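Local structure of hypothetical protein yibA (Escherichia coli, 1OYZ) at residues 11-16 with 36-41; 27-32 with 56-61; 73-78 with 93-98; 107-112 with 145-150. The protein is of unknown function, possibly an oxidoreductase, and folds as an array of helices that includes HEAT repeats. One frame throughout, in Å; residues are numbered along the deposited sequence.

Interaction 1 (11-16 with 36-41)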
loop_
_atom_site.group_PDB
_atom_site.type_symbol
_atom_site.label_atom_id
_atom_site.label_comp_id
_atom_site.label_asym_id
_atom_site.label_seq_id
_atom_site.Cartn_x
_atom_site.Cartn_y
_atom_site.Cartn_z
ATOM N N SER A 11 12.034 -7.258 -14.054
ATOM C CA SER A 11 11.255 -8.302 -13.380
ATOM C C SER A 11 11.492 -9.700 -13.955
ATOM O O SER A 11 11.712 -9.867 -15.150
ATOM C CB SER A 11 9.769 -7.962 -13.471
ATOM O OG SER A 11 8.983 -9.019 -12.981
ATOM N N LYS A 12 11.435 -10.707 -13.093
ATOM C CA LYS A 12 11.644 -12.076 -13.540
ATOM C C LYS A 12 10.502 -12.581 -14.414
ATOM O O LYS A 12 10.670 -13.526 -15.178
ATOM C CB LYS A 12 11.824 -13.015 -12.341
ATOM C CG LYS A 12 13.276 -13.211 -11.899
ATOM C CD LYS A 12 13.875 -11.978 -11.241
ATOM C CE LYS A 12 15.256 -12.284 -10.671
ATOM N NZ LYS A 12 15.211 -13.425 -9.699
ATOM N N GLU A 13 9.346 -11.943 -14.314
ATOM C CA GLU A 13 8.195 -12.370 -15.099
ATOM C C GLU A 13 8.121 -11.680 -16.454
ATOM O O GLU A 13 7.387 -12.120 -17.339
ATOM C CB GLU A 13 6.907 -12.075 -14.339
ATOM C CG GLU A 13 7.002 -12.375 -12.868
ATOM C CD GLU A 13 5.708 -12.108 -12.122
ATOM O OE1 GLU A 13 5.697 -12.313 -10.890
ATOM O OE2 GLU A 13 4.705 -11.699 -12.755
ATOM N N TYR A 14 8.882 -10.603 -16.619
ATOM C CA TYR A 14 8.849 -9.846 -17.867
ATOM C C TYR A 14 8.951 -10.738 -19.106
ATOM O O TYR A 14 8.128 -10.636 -20.019
ATOM C CB TYR A 14 9.957 -8.787 -17.873
ATOM C CG TYR A 14 9.795 -7.748 -18.966
ATOM C CD1 TYR A 14 8.649 -6.944 -19.033
ATOM C CD2 TYR A 14 10.787 -7.564 -19.927
ATOM C CE1 TYR A 14 8.500 -5.977 -20.037
ATOM C CE2 TYR A 14 10.653 -6.602 -20.934
ATOM C CZ TYR A 14 9.511 -5.816 -20.985
ATOM O OH TYR A 14 9.384 -4.887 -22.001
ATOM N N GLY A 15 9.951 -11.613 -19.125
ATOM C CA GLY A 15 10.131 -12.512 -20.252
ATOM C C GLY A 15 8.852 -13.231 -20.647
ATOM O O GLY A 15 8.446 -13.232 -21.811
ATOM N N LEU A 16 8.199 -13.821 -19.661
ATOM C CA LEU A 16 6.965 -14.554 -19.871
ATOM C C LEU A 16 5.845 -13.611 -20.300
ATOM O O LEU A 16 4.981 -13.964 -21.093
ATOM C CB LEU A 16 6.597 -15.281 -18.575
ATOM C CG LEU A 16 5.489 -16.344 -18.559
ATOM C CD1 LEU A 16 4.226 -15.702 -18.129
ATOM C CD2 LEU A 16 5.325 -17.030 -19.907
ATOM N N ASN A 36 -1.807 -22.901 -13.716
ATOM C CA ASN A 36 -0.727 -22.142 -13.102
ATOM C C ASN A 36 -1.143 -20.694 -12.905
ATOM O O ASN A 36 -1.629 -20.033 -13.823
ATOM C CB ASN A 36 0.555 -22.179 -13.933
ATOM C CG ASN A 36 1.700 -21.453 -13.240
ATOM O OD1 ASN A 36 2.330 -21.995 -12.326
ATOM N ND2 ASN A 36 1.954 -20.209 -13.647
ATOM N N SER A 37 -0.934 -20.212 -11.695
ATOM C CA SER A 37 -1.305 -18.868 -11.318
ATOM C C SER A 37 -0.628 -17.788 -12.154
ATOM O O SER A 37 -1.285 -16.889 -12.669
ATOM C CB SER A 37 -0.978 -18.640 -9.842
ATOM O OG SER A 37 -1.598 -17.444 -9.406
ATOM N N LEU A 38 0.690 -17.888 -12.267
ATOM C CA LEU A 38 1.481 -16.931 -13.015
ATOM C C LEU A 38 1.030 -16.858 -14.463
ATOM O O LEU A 38 1.034 -15.776 -15.080
ATOM C CB LEU A 38 2.949 -17.316 -12.966
ATOM C CG LEU A 38 3.888 -16.289 -13.593
ATOM C CD1 LEU A 38 3.669 -14.906 -12.979
ATOM C CD2 LEU A 38 5.307 -16.757 -13.366
ATOM N N LYS A 39 0.650 -18.009 -15.009
ATOM C CA LYS A 39 0.169 -18.040 -16.376
ATOM C C LYS A 39 -1.129 -17.249 -16.497
ATOM O O LYS A 39 -1.331 -16.498 -17.447
ATOM C CB LYS A 39 -0.052 -19.485 -16.857
ATOM C CG LYS A 39 1.152 -20.084 -17.565
ATOM C CD LYS A 39 0.755 -21.246 -18.452
ATOM C CE LYS A 39 1.928 -21.716 -19.311
ATOM N NZ LYS A 39 1.568 -22.880 -20.207
ATOM N N ARG A 40 -2.012 -17.404 -15.525
ATOM C CA ARG A 40 -3.283 -16.686 -15.565
ATOM C C ARG A 40 -3.094 -15.173 -15.441
ATOM O O ARG A 40 -3.749 -14.377 -16.110
ATOM C CB ARG A 40 -4.182 -17.187 -14.431
ATOM C CG ARG A 40 -4.671 -18.609 -14.651
ATOM C CD ARG A 40 -5.755 -19.012 -13.653
ATOM N NE ARG A 40 -5.178 -19.555 -12.434
ATOM C CZ ARG A 40 -4.840 -18.837 -11.379
ATOM N NH1 ARG A 40 -5.038 -17.524 -11.374
ATOM N NH2 ARG A 40 -4.268 -19.427 -10.337
ATOM N N ILE A 41 -2.200 -14.781 -14.564
ATOM C CA ILE A 41 -1.942 -13.378 -14.327
ATOM C C ILE A 41 -1.290 -12.678 -15.529
ATOM O O ILE A 41 -1.692 -11.562 -15.923
ATOM C CB ILE A 41 -1.048 -13.251 -13.106
ATOM C CG1 ILE A 41 -1.871 -13.642 -11.875
ATOM C CG2 ILE A 41 -0.400 -11.859 -13.063
ATOM C CD1 ILE A 41 -1.043 -13.865 -10.608
#
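The backbones of 11-16 and 36-41 stay well apart, with the CA atoms of Glu13 and Leu38 8.4 Å from each other, as two helix starts face one another at the N-terminal end of an all-helical repeat fold. Ser11 precedes the turn that leads into helix 14-21, and its OG accepts a hydrogen bond from Glu13 N (3.2 Å, 160° at the hydrogen), capping the turn from which Glu13 reaches out. On the other segment, Asn36 is the N-cap residue of helix 37-50, whose first turn carries Leu38. Leu38 has CG anti to its backbone N (chi1 -174°), which sends CD1 across to Glu13, whose chain runs extended beyond CG. The two side chains meet at an oblique angle, Leu38 CD1 lying 3.4 Å from Glu13 OE2 and 3.6 Å from Glu13 CD, so a carboxylate here rests on a hydrocarbon. Replacing Glu13 by an alanine would probably leave Leu38 CD1 without its closest neighbour in this contact and open a gap at the surface. Leu16 adds a looser touch from the next turn: its CD1 lies 4.4 Å from Leu38 O, a carbonyl that accepts its hydrogen bond from Ser42 OG.

Interaction 2 (27-32 with 56-61)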
loop_
_atom_site.group_PDB
_atom_site.type_symbol
_atom_site.label_atom_id
_atom_site.label_comp_id
_atom_site.label_asym_id
_atom_site.label_seq_id
_atom_site.Cartn_x
_atom_site.Cartn_y
_atom_site.Cartn_z
ATOM N N GLU A 27 -6.484 -16.980 -27.505
ATOM C CA GLU A 27 -5.505 -17.775 -26.781
ATOM C C GLU A 27 -5.310 -17.273 -25.361
ATOM O O GLU A 27 -5.152 -18.064 -24.441
ATOM C CB GLU A 27 -4.182 -17.785 -27.547
ATOM C CG GLU A 27 -4.385 -18.354 -28.933
ATOM C CD GLU A 27 -3.246 -18.098 -29.890
ATOM O OE1 GLU A 27 -2.629 -17.012 -29.832
ATOM O OE2 GLU A 27 -2.998 -18.987 -30.731
ATOM N N LEU A 28 -5.337 -15.957 -25.193
ATOM C CA LEU A 28 -5.167 -15.367 -23.878
ATOM C C LEU A 28 -6.356 -15.741 -23.007
ATOM O O LEU A 28 -6.193 -16.158 -21.855
ATOM C CB LEU A 28 -5.044 -13.852 -23.994
ATOM C CG LEU A 28 -3.812 -13.377 -24.760
ATOM C CD1 LEU A 28 -3.856 -11.876 -24.859
ATOM C CD2 LEU A 28 -2.547 -13.841 -24.069
ATOM N N PHE A 29 -7.552 -15.623 -23.575
ATOM C CA PHE A 29 -8.764 -15.971 -22.860
ATOM C C PHE A 29 -8.669 -17.391 -22.323
ATOM O O PHE A 29 -9.018 -17.663 -21.180
ATOM C CB PHE A 29 -9.981 -15.860 -23.783
ATOM C CG PHE A 29 -10.243 -14.476 -24.277
ATOM C CD1 PHE A 29 -9.985 -13.370 -23.470
ATOM C CD2 PHE A 29 -10.799 -14.270 -25.531
ATOM C CE1 PHE A 29 -10.287 -12.072 -23.913
ATOM C CE2 PHE A 29 -11.102 -12.977 -25.979
ATOM C CZ PHE A 29 -10.845 -11.878 -25.167
ATOM N N ARG A 30 -8.192 -18.307 -23.144
ATOM C CA ARG A 30 -8.092 -19.678 -22.687
ATOM C C ARG A 30 -7.089 -19.775 -21.525
ATOM O O ARG A 30 -7.346 -20.445 -20.524
ATOM C CB ARG A 30 -7.690 -20.574 -23.857
ATOM C CG ARG A 30 -7.446 -22.017 -23.496
ATOM C CD ARG A 30 -6.090 -22.454 -24.047
ATOM N NE ARG A 30 -6.011 -22.320 -25.507
ATOM C CZ ARG A 30 -4.908 -22.542 -26.224
ATOM N NH1 ARG A 30 -3.782 -22.904 -25.616
ATOM N NH2 ARG A 30 -4.934 -22.409 -27.545
ATOM N N LEU A 31 -5.964 -19.070 -21.645
ATOM C CA LEU A 31 -4.937 -19.084 -20.606
ATOM C C LEU A 31 -5.456 -18.596 -19.251
ATOM O O LEU A 31 -4.868 -18.907 -18.207
ATOM C CB LEU A 31 -3.727 -18.249 -21.051
ATOM C CG LEU A 31 -2.522 -19.013 -21.622
ATOM C CD1 LEU A 31 -2.968 -20.282 -22.329
ATOM C CD2 LEU A 31 -1.745 -18.106 -22.581
ATOM N N LEU A 32 -6.559 -17.847 -19.255
ATOM C CA LEU A 32 -7.096 -17.373 -17.989
ATOM C C LEU A 32 -7.522 -18.556 -17.137
ATOM O O LEU A 32 -7.604 -18.439 -15.919
ATOM C CB LEU A 32 -8.292 -16.449 -18.207
ATOM C CG LEU A 32 -7.986 -15.196 -19.019
ATOM C CD1 LEU A 32 -9.266 -14.426 -19.224
ATOM C CD2 LEU A 32 -6.915 -14.347 -18.305
ATOM N N VAL A 56 -13.251 -6.901 -22.256
ATOM C CA VAL A 56 -14.067 -6.318 -21.189
ATOM C C VAL A 56 -15.289 -7.204 -20.884
ATOM O O VAL A 56 -15.552 -7.565 -19.716
ATOM C CB VAL A 56 -14.569 -4.919 -21.580
ATOM C CG1 VAL A 56 -15.502 -4.363 -20.486
ATOM C CG2 VAL A 56 -13.377 -3.993 -21.820
ATOM N N ARG A 57 -16.035 -7.569 -21.930
ATOM C CA ARG A 57 -17.229 -8.404 -21.739
ATOM C C ARG A 57 -16.921 -9.726 -21.049
ATOM O O ARG A 57 -17.588 -10.114 -20.100
ATOM C CB ARG A 57 -17.937 -8.665 -23.077
ATOM C CG ARG A 57 -18.717 -7.459 -23.594
ATOM C CD ARG A 57 -19.498 -7.758 -24.888
ATOM N NE ARG A 57 -20.519 -8.802 -24.713
ATOM C CZ ARG A 57 -20.292 -10.121 -24.731
ATOM N NH1 ARG A 57 -19.062 -10.592 -24.926
ATOM N NH2 ARG A 57 -21.301 -10.977 -24.543
ATOM N N LEU A 58 -15.906 -10.413 -21.531
ATOM C CA LEU A 58 -15.529 -11.676 -20.955
ATOM C C LEU A 58 -15.167 -11.488 -19.472
ATOM O O LEU A 58 -15.499 -12.324 -18.634
ATOM C CB LEU A 58 -14.351 -12.234 -21.740
ATOM C CG LEU A 58 -13.876 -13.668 -21.514
ATOM C CD1 LEU A 58 -13.102 -13.758 -20.198
ATOM C CD2 LEU A 58 -15.089 -14.626 -21.535
ATOM N N ALA A 59 -14.482 -10.392 -19.154
ATOM C CA ALA A 59 -14.092 -10.130 -17.764
ATOM C C ALA A 59 -15.334 -9.966 -16.877
ATOM O O ALA A 59 -15.411 -10.517 -15.767
ATOM C CB ALA A 59 -13.208 -8.876 -17.690
ATOM N N ILE A 60 -16.301 -9.212 -17.388
ATOM C CA ILE A 60 -17.563 -8.992 -16.704
ATOM C C ILE A 60 -18.243 -10.349 -16.498
ATOM O O ILE A 60 -18.567 -10.714 -15.367
ATOM C CB ILE A 60 -18.453 -8.051 -17.522
ATOM C CG1 ILE A 60 -17.897 -6.627 -17.401
ATOM C CG2 ILE A 60 -19.938 -8.162 -17.062
ATOM C CD1 ILE A 60 -18.460 -5.649 -18.430
ATOM N N GLU A 61 -18.412 -11.127 -17.560
ATOM C CA GLU A 61 -19.046 -12.430 -17.372
ATOM C C GLU A 61 -18.301 -13.253 -16.320
ATOM O O GLU A 61 -18.934 -13.855 -15.434
ATOM C CB GLU A 61 -19.091 -13.216 -18.671
ATOM C CG GLU A 61 -19.847 -12.526 -19.762
ATOM C CD GLU A 61 -19.860 -13.347 -21.027
ATOM O OE1 GLU A 61 -20.369 -12.843 -22.048
ATOM O OE2 GLU A 61 -19.369 -14.504 -20.999
#
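The backbone N of Leu32 is shared between two carbonyls: it donates to Phe29 O at 3.1 Å and, weakly, to Leu28 O. The segment presents Phe29 and Leu32 to Leu58 of helix 53-63, a small apolar contact between neighbouring helices of the HEAT-like array. The CA atoms of Phe29 and Leu58 are 8.2 Å apart, so side chains alone bridge the interval. Leu58 has CG anti to its own N (chi1 -170°), which extends its branched end toward the other helix, between Phe29 and Leu32. Leu58 CG meets the Phe29 ring obliquely, 4.4 Å from Phe29 CD1. Such spacing makes a light van der Waals touch. Surrounding residues complete the setting. Leu47 of helix 37-50 packs on both Leu28 and Phe29, Ser43 touches Leu32 and hydrogen-bonds through OG to Leu28 O, and Ala55 and Phe62, on the same helix as Leu58, reach Phe29 and Leu32. On the outer side of helix 53-63, Arg57 and Glu61, one turn apart, form a salt bridge, with NH2 of Arg57 3.3 Å from OE1 of Glu61. Leu32 and Leu58 themselves approach tip to tip, methyl against methyl, with Leu32 CD1 4.0 Å from Leu58 CD1.

Interaction 3 (73-78 with 93-98)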
loop_
_atom_site.group_PDB
_atom_site.type_symbol
_atom_site.label_atom_id
_atom_site.label_comp_id
_atom_site.label_asym_id
_atom_site.label_seq_id
_atom_site.Cartn_x
_atom_site.Cartn_y
_atom_site.Cartn_z
ATOM N N ILE A 73 -9.876 -13.199 -11.366
ATOM C CA ILE A 73 -9.239 -12.805 -12.604
ATOM C C ILE A 73 -10.047 -11.747 -13.397
ATOM O O ILE A 73 -9.479 -10.834 -14.018
ATOM C CB ILE A 73 -9.012 -14.050 -13.491
ATOM C CG1 ILE A 73 -7.525 -14.392 -13.523
ATOM C CG2 ILE A 73 -9.579 -13.833 -14.871
ATOM C CD1 ILE A 73 -6.601 -13.265 -13.985
ATOM N N GLY A 74 -11.362 -11.887 -13.405
ATOM C CA GLY A 74 -12.180 -10.913 -14.103
ATOM C C GLY A 74 -12.125 -9.537 -13.455
ATOM O O GLY A 74 -12.013 -8.513 -14.139
ATOM N N ALA A 75 -12.217 -9.523 -12.129
ATOM C CA ALA A 75 -12.169 -8.286 -11.368
ATOM C C ALA A 75 -10.774 -7.671 -11.498
ATOM O O ALA A 75 -10.637 -6.455 -11.572
ATOM C CB ALA A 75 -12.497 -8.560 -9.915
ATOM N N PHE A 76 -9.745 -8.512 -11.547
ATOM C CA PHE A 76 -8.370 -8.011 -11.702
ATOM C C PHE A 76 -8.257 -7.289 -13.055
ATOM O O PHE A 76 -7.821 -6.138 -13.132
ATOM C CB PHE A 76 -7.371 -9.176 -11.649
ATOM C CG PHE A 76 -5.932 -8.783 -11.941
ATOM C CD1 PHE A 76 -5.251 -7.891 -11.111
ATOM C CD2 PHE A 76 -5.247 -9.358 -13.023
ATOM C CE1 PHE A 76 -3.909 -7.581 -11.340
ATOM C CE2 PHE A 76 -3.901 -9.057 -13.266
ATOM C CZ PHE A 76 -3.223 -8.164 -12.423
ATOM N N ILE A 77 -8.662 -7.967 -14.116
ATOM C CA ILE A 77 -8.598 -7.379 -15.439
ATOM C C ILE A 77 -9.320 -6.049 -15.470
ATOM O O ILE A 77 -8.793 -5.039 -15.952
ATOM C CB ILE A 77 -9.205 -8.337 -16.502
ATOM C CG1 ILE A 77 -8.273 -9.514 -16.726
ATOM C CG2 ILE A 77 -9.354 -7.641 -17.840
ATOM C CD1 ILE A 77 -8.831 -10.565 -17.629
ATOM N N LEU A 78 -10.522 -6.055 -14.917
ATOM C CA LEU A 78 -11.383 -4.882 -14.873
ATOM C C LEU A 78 -10.784 -3.675 -14.140
ATOM O O LEU A 78 -11.183 -2.544 -14.374
ATOM C CB LEU A 78 -12.724 -5.299 -14.245
ATOM C CG LEU A 78 -13.990 -5.398 -15.120
ATOM C CD1 LEU A 78 -13.645 -5.744 -16.540
ATOM C CD2 LEU A 78 -14.972 -6.403 -14.528
ATOM N N ASN A 93 -19.501 -0.290 -10.461
ATOM C CA ASN A 93 -20.532 -0.879 -9.622
ATOM C C ASN A 93 -20.351 -2.360 -9.484
ATOM O O ASN A 93 -20.547 -2.920 -8.395
ATOM C CB ASN A 93 -21.906 -0.531 -10.175
ATOM C CG ASN A 93 -22.209 0.941 -10.000
ATOM O OD1 ASN A 93 -22.968 1.532 -10.764
ATOM N ND2 ASN A 93 -21.600 1.546 -8.984
ATOM N N ILE A 94 -19.951 -3.012 -10.566
ATOM C CA ILE A 94 -19.706 -4.428 -10.467
ATOM C C ILE A 94 -18.585 -4.707 -9.462
ATOM O O ILE A 94 -18.722 -5.587 -8.634
ATOM C CB ILE A 94 -19.340 -5.020 -11.823
ATOM C CG1 ILE A 94 -20.595 -5.018 -12.720
ATOM C CG2 ILE A 94 -18.779 -6.431 -11.652
ATOM C CD1 ILE A 94 -20.347 -5.376 -14.158
ATOM N N LEU A 95 -17.495 -3.950 -9.510
ATOM C CA LEU A 95 -16.379 -4.182 -8.595
ATOM C C LEU A 95 -16.724 -3.852 -7.141
ATOM O O LEU A 95 -16.361 -4.571 -6.206
ATOM C CB LEU A 95 -15.172 -3.336 -9.017
ATOM C CG LEU A 95 -14.124 -3.791 -10.043
ATOM C CD1 LEU A 95 -14.537 -5.044 -10.710
ATOM C CD2 LEU A 95 -13.847 -2.672 -11.053
ATOM N N ASN A 96 -17.391 -2.733 -6.971
ATOM C CA ASN A 96 -17.817 -2.251 -5.655
ATOM C C ASN A 96 -18.668 -3.335 -4.985
ATOM O O ASN A 96 -18.477 -3.686 -3.807
ATOM C CB ASN A 96 -18.631 -0.964 -5.855
ATOM C CG ASN A 96 -19.237 -0.446 -4.580
ATOM O OD1 ASN A 96 -20.434 -0.325 -4.495
ATOM N ND2 ASN A 96 -18.409 -0.125 -3.584
ATOM N N ASN A 97 -19.598 -3.886 -5.750
ATOM C CA ASN A 97 -20.440 -4.924 -5.207
ATOM C C ASN A 97 -19.647 -6.161 -4.804
ATOM O O ASN A 97 -19.847 -6.717 -3.712
ATOM C CB ASN A 97 -21.531 -5.309 -6.207
ATOM C CG ASN A 97 -22.793 -5.753 -5.513
ATOM O OD1 ASN A 97 -23.700 -4.938 -5.252
ATOM N ND2 ASN A 97 -22.853 -7.041 -5.164
HETATM N N MSE A 98 -18.760 -6.626 -5.673
HETATM C CA MSE A 98 -17.951 -7.802 -5.323
HETATM C C MSE A 98 -17.088 -7.519 -4.091
HETATM O O MSE A 98 -16.943 -8.359 -3.202
HETATM C CB MSE A 98 -17.029 -8.185 -6.485
HETATM C CG MSE A 98 -17.789 -8.500 -7.759
HETATM SE SE MSE A 98 -16.607 -8.639 -9.343
HETATM C CE MSE A 98 -15.930 -10.441 -8.975
#
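Met98, built as selenomethionine, has CG anti to its carbonyl carbon (chi1 -59°) and then bends at the selenium (chi3 78°), which turns the terminal CE onto Ala75 of the facing helix. CE stands 4.0 Å from Ala75 CB, with SE scarcely farther away. One turn earlier, Leu95 lays its CD1 between two residues of 73-78: it is 4.1 Å from Ala75 CB and 4.0 Å from Leu78 CB, and the Leu78 side chain passes it at a slant. The single methyl of Ala75 therefore takes both a selenomethionine end and a leucine branch; the CA atoms of Ala75 and Leu95 are 6.5 Å apart, the nearest pair, and the segment axes approach to 10.6 Å. All four touching residues are buried, and no hydrogen bond crosses between the segments. Helix 105-121 closes one flank: Ser114 packs on Leu95 and hydrogen-bonds through OG to Ala75 O, while Arg118 binds Leu78 O through NH1. Cys63 of helix 53-63 touches both Leu78 and Met98. The segments run at 133° to each other, inclined well away from antiparallel, and this apolar seam between consecutive helices 68-80 and 88-101 is in keeping with the layered helix packing of a HEAT-like solenoid.

Interaction 4 (107-112 with 145-150)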
loop_
_atom_site.group_PDB
_atom_site.type_symbol
_atom_site.label_atom_id
_atom_site.label_comp_id
_atom_site.label_asym_id
_atom_site.label_seq_id
_atom_site.Cartn_x
_atom_site.Cartn_y
_atom_site.Cartn_z
ATOM N N VAL A 107 -11.435 -12.796 -3.849
ATOM C CA VAL A 107 -12.141 -11.934 -4.771
ATOM C C VAL A 107 -12.371 -10.541 -4.196
ATOM O O VAL A 107 -12.111 -9.541 -4.874
ATOM C CB VAL A 107 -13.519 -12.539 -5.203
ATOM C CG1 VAL A 107 -14.270 -11.565 -6.096
ATOM C CG2 VAL A 107 -13.305 -13.854 -5.948
ATOM N N ARG A 108 -12.827 -10.463 -2.939
ATOM C CA ARG A 108 -13.113 -9.172 -2.326
ATOM C C ARG A 108 -11.880 -8.282 -2.331
ATOM O O ARG A 108 -11.970 -7.125 -2.721
ATOM C CB ARG A 108 -13.675 -9.359 -0.894
ATOM C CG ARG A 108 -15.072 -10.010 -0.842
ATOM C CD ARG A 108 -15.837 -9.743 0.485
ATOM N NE ARG A 108 -15.098 -10.165 1.684
ATOM C CZ ARG A 108 -14.909 -11.435 2.040
ATOM N NH1 ARG A 108 -15.412 -12.414 1.293
ATOM N NH2 ARG A 108 -14.202 -11.728 3.135
ATOM N N ALA A 109 -10.737 -8.843 -1.927
ATOM C CA ALA A 109 -9.460 -8.120 -1.893
ATOM C C ALA A 109 -9.084 -7.556 -3.285
ATOM O O ALA A 109 -8.830 -6.354 -3.416
ATOM C CB ALA A 109 -8.333 -9.049 -1.361
ATOM N N THR A 110 -9.085 -8.411 -4.310
ATOM C CA THR A 110 -8.766 -7.989 -5.671
ATOM C C THR A 110 -9.725 -6.897 -6.143
ATOM O O THR A 110 -9.295 -5.870 -6.684
ATOM C CB THR A 110 -8.848 -9.197 -6.656
ATOM O OG1 THR A 110 -7.843 -10.138 -6.308
ATOM C CG2 THR A 110 -8.629 -8.752 -8.147
ATOM N N ALA A 111 -11.017 -7.096 -5.905
ATOM C CA ALA A 111 -12.015 -6.118 -6.332
ATOM C C ALA A 111 -11.771 -4.759 -5.708
ATOM O O ALA A 111 -11.851 -3.744 -6.406
ATOM C CB ALA A 111 -13.429 -6.616 -6.019
ATOM N N ILE A 112 -11.484 -4.721 -4.404
ATOM C CA ILE A 112 -11.192 -3.453 -3.730
ATOM C C ILE A 112 -9.947 -2.829 -4.409
ATOM O O ILE A 112 -9.926 -1.646 -4.701
ATOM C CB ILE A 112 -10.891 -3.675 -2.192
ATOM C CG1 ILE A 112 -12.150 -4.160 -1.437
ATOM C CG2 ILE A 112 -10.430 -2.385 -1.544
ATOM C CD1 ILE A 112 -11.814 -4.711 -0.017
ATOM N N ARG A 145 -8.722 -6.291 4.472
ATOM C CA ARG A 145 -8.367 -5.108 5.225
ATOM C C ARG A 145 -7.111 -4.475 4.603
ATOM O O ARG A 145 -7.047 -3.268 4.440
ATOM C CB ARG A 145 -8.159 -5.448 6.705
ATOM C CG ARG A 145 -9.458 -5.872 7.399
ATOM C CD ARG A 145 -9.412 -5.669 8.904
ATOM N NE ARG A 145 -8.278 -6.342 9.522
ATOM C CZ ARG A 145 -8.105 -7.654 9.565
ATOM N NH1 ARG A 145 -8.993 -8.467 9.012
ATOM N NH2 ARG A 145 -7.052 -8.159 10.201
ATOM N N ARG A 146 -6.135 -5.296 4.232
ATOM C CA ARG A 146 -4.914 -4.795 3.595
ATOM C C ARG A 146 -5.288 -4.039 2.321
ATOM O O ARG A 146 -4.868 -2.912 2.118
ATOM C CB ARG A 146 -3.976 -5.954 3.217
ATOM C CG ARG A 146 -2.566 -5.530 2.783
ATOM C CD ARG A 146 -1.767 -6.745 2.329
ATOM N NE ARG A 146 -2.098 -7.918 3.142
ATOM C CZ ARG A 146 -1.935 -9.178 2.742
ATOM N NH1 ARG A 146 -1.439 -9.434 1.538
ATOM N NH2 ARG A 146 -2.290 -10.187 3.536
ATOM N N ALA A 147 -6.086 -4.672 1.462
ATOM C CA ALA A 147 -6.472 -4.031 0.224
ATOM C C ALA A 147 -7.224 -2.742 0.530
ATOM O O ALA A 147 -7.144 -1.777 -0.223
ATOM C CB ALA A 147 -7.307 -4.985 -0.626
ATOM N N THR A 148 -7.914 -2.700 1.665
ATOM C CA THR A 148 -8.656 -1.499 2.043
ATOM C C THR A 148 -7.643 -0.415 2.371
ATOM O O THR A 148 -7.841 0.771 2.044
ATOM C CB THR A 148 -9.573 -1.738 3.289
ATOM O OG1 THR A 148 -10.477 -2.820 3.021
ATOM C CG2 THR A 148 -10.395 -0.492 3.610
ATOM N N ALA A 149 -6.545 -0.801 3.012
ATOM C CA ALA A 149 -5.536 0.215 3.346
ATOM C C ALA A 149 -5.048 0.885 2.055
ATOM O O ALA A 149 -4.964 2.113 1.958
ATOM C CB ALA A 149 -4.360 -0.433 4.104
ATOM N N PHE A 150 -4.734 0.068 1.060
ATOM C CA PHE A 150 -4.284 0.585 -0.229
ATOM C C PHE A 150 -5.299 1.546 -0.813
ATOM O O PHE A 150 -4.972 2.646 -1.260
ATOM C CB PHE A 150 -4.088 -0.567 -1.207
ATOM C CG PHE A 150 -3.814 -0.119 -2.603
ATOM C CD1 PHE A 150 -2.728 0.712 -2.879
ATOM C CD2 PHE A 150 -4.651 -0.499 -3.637
ATOM C CE1 PHE A 150 -2.485 1.160 -4.165
ATOM C CE2 PHE A 150 -4.417 -0.057 -4.923
ATOM C CZ PHE A 150 -3.331 0.777 -5.188
#
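This is a buried, close-packed contact between parallel helices, joining 105-121 to 142-153, which are separated in the chain by helix 126-136. The two short segments lie only 3° from parallel with axes 8.5 Å apart, a closeness that Ala109 and Ala147 allow: their CA atoms are 5.5 Å apart. Ala147 CB sits 3.5 Å from Ala109 O, a methyl against a helix carbonyl, and 4.1 Å from Ile112 CB. Ile112 divides its branches between Ala147 and Thr148. Its CG2, anti to the backbone N, reaches to 3.6 Å from Ala147 O, while the other branch, with CG1 anti to the carbonyl carbon (chi1 -67°), carries CD1 to Thr148, 3.8 Å from OG1. That hydroxyl hydrogen-bonds with Val144 O and with Thr136 OG1 of helix 126-136; the isoleucine methyl lies against it. Gln132 and Thr136 of helix 126-136 also touch Ile112. Beside the apolar seam, Arg108 forms a salt bridge through NE with Asp139 and hydrogen-bonds to Asp102 O, and Arg145 repeats the pattern with Asp170 and Asp139 O. Parallel stacking of alternate helices, tied by such a recurring arginine-aspartate ladder, is characteristic of HEAT repeats.

Overall arrangement
Interactions 3 and 4 lie in the core, with every touching residue buried; interaction 2 is partly buried, and interaction 1 is a surface contact near the N-terminus. The four use eight different helices. A carboxylate meets a leucine in interaction 1, and leucines and a phenylalanine touch lightly in interaction 2; alanines meet a selenomethionine and leucines in interaction 3, and an isoleucine and a threonine in the closer interaction 4. Interactions 1 and 2 touch where Arg40 CG packs 3.6 Å from Leu31 O, and interactions 2 and 3 where Ala59 lies on Leu78. The steeply inclined pair of interaction 3 adjoins the parallel pair of interaction 4 through Met98 and Val107, their centres about 11 Å apart.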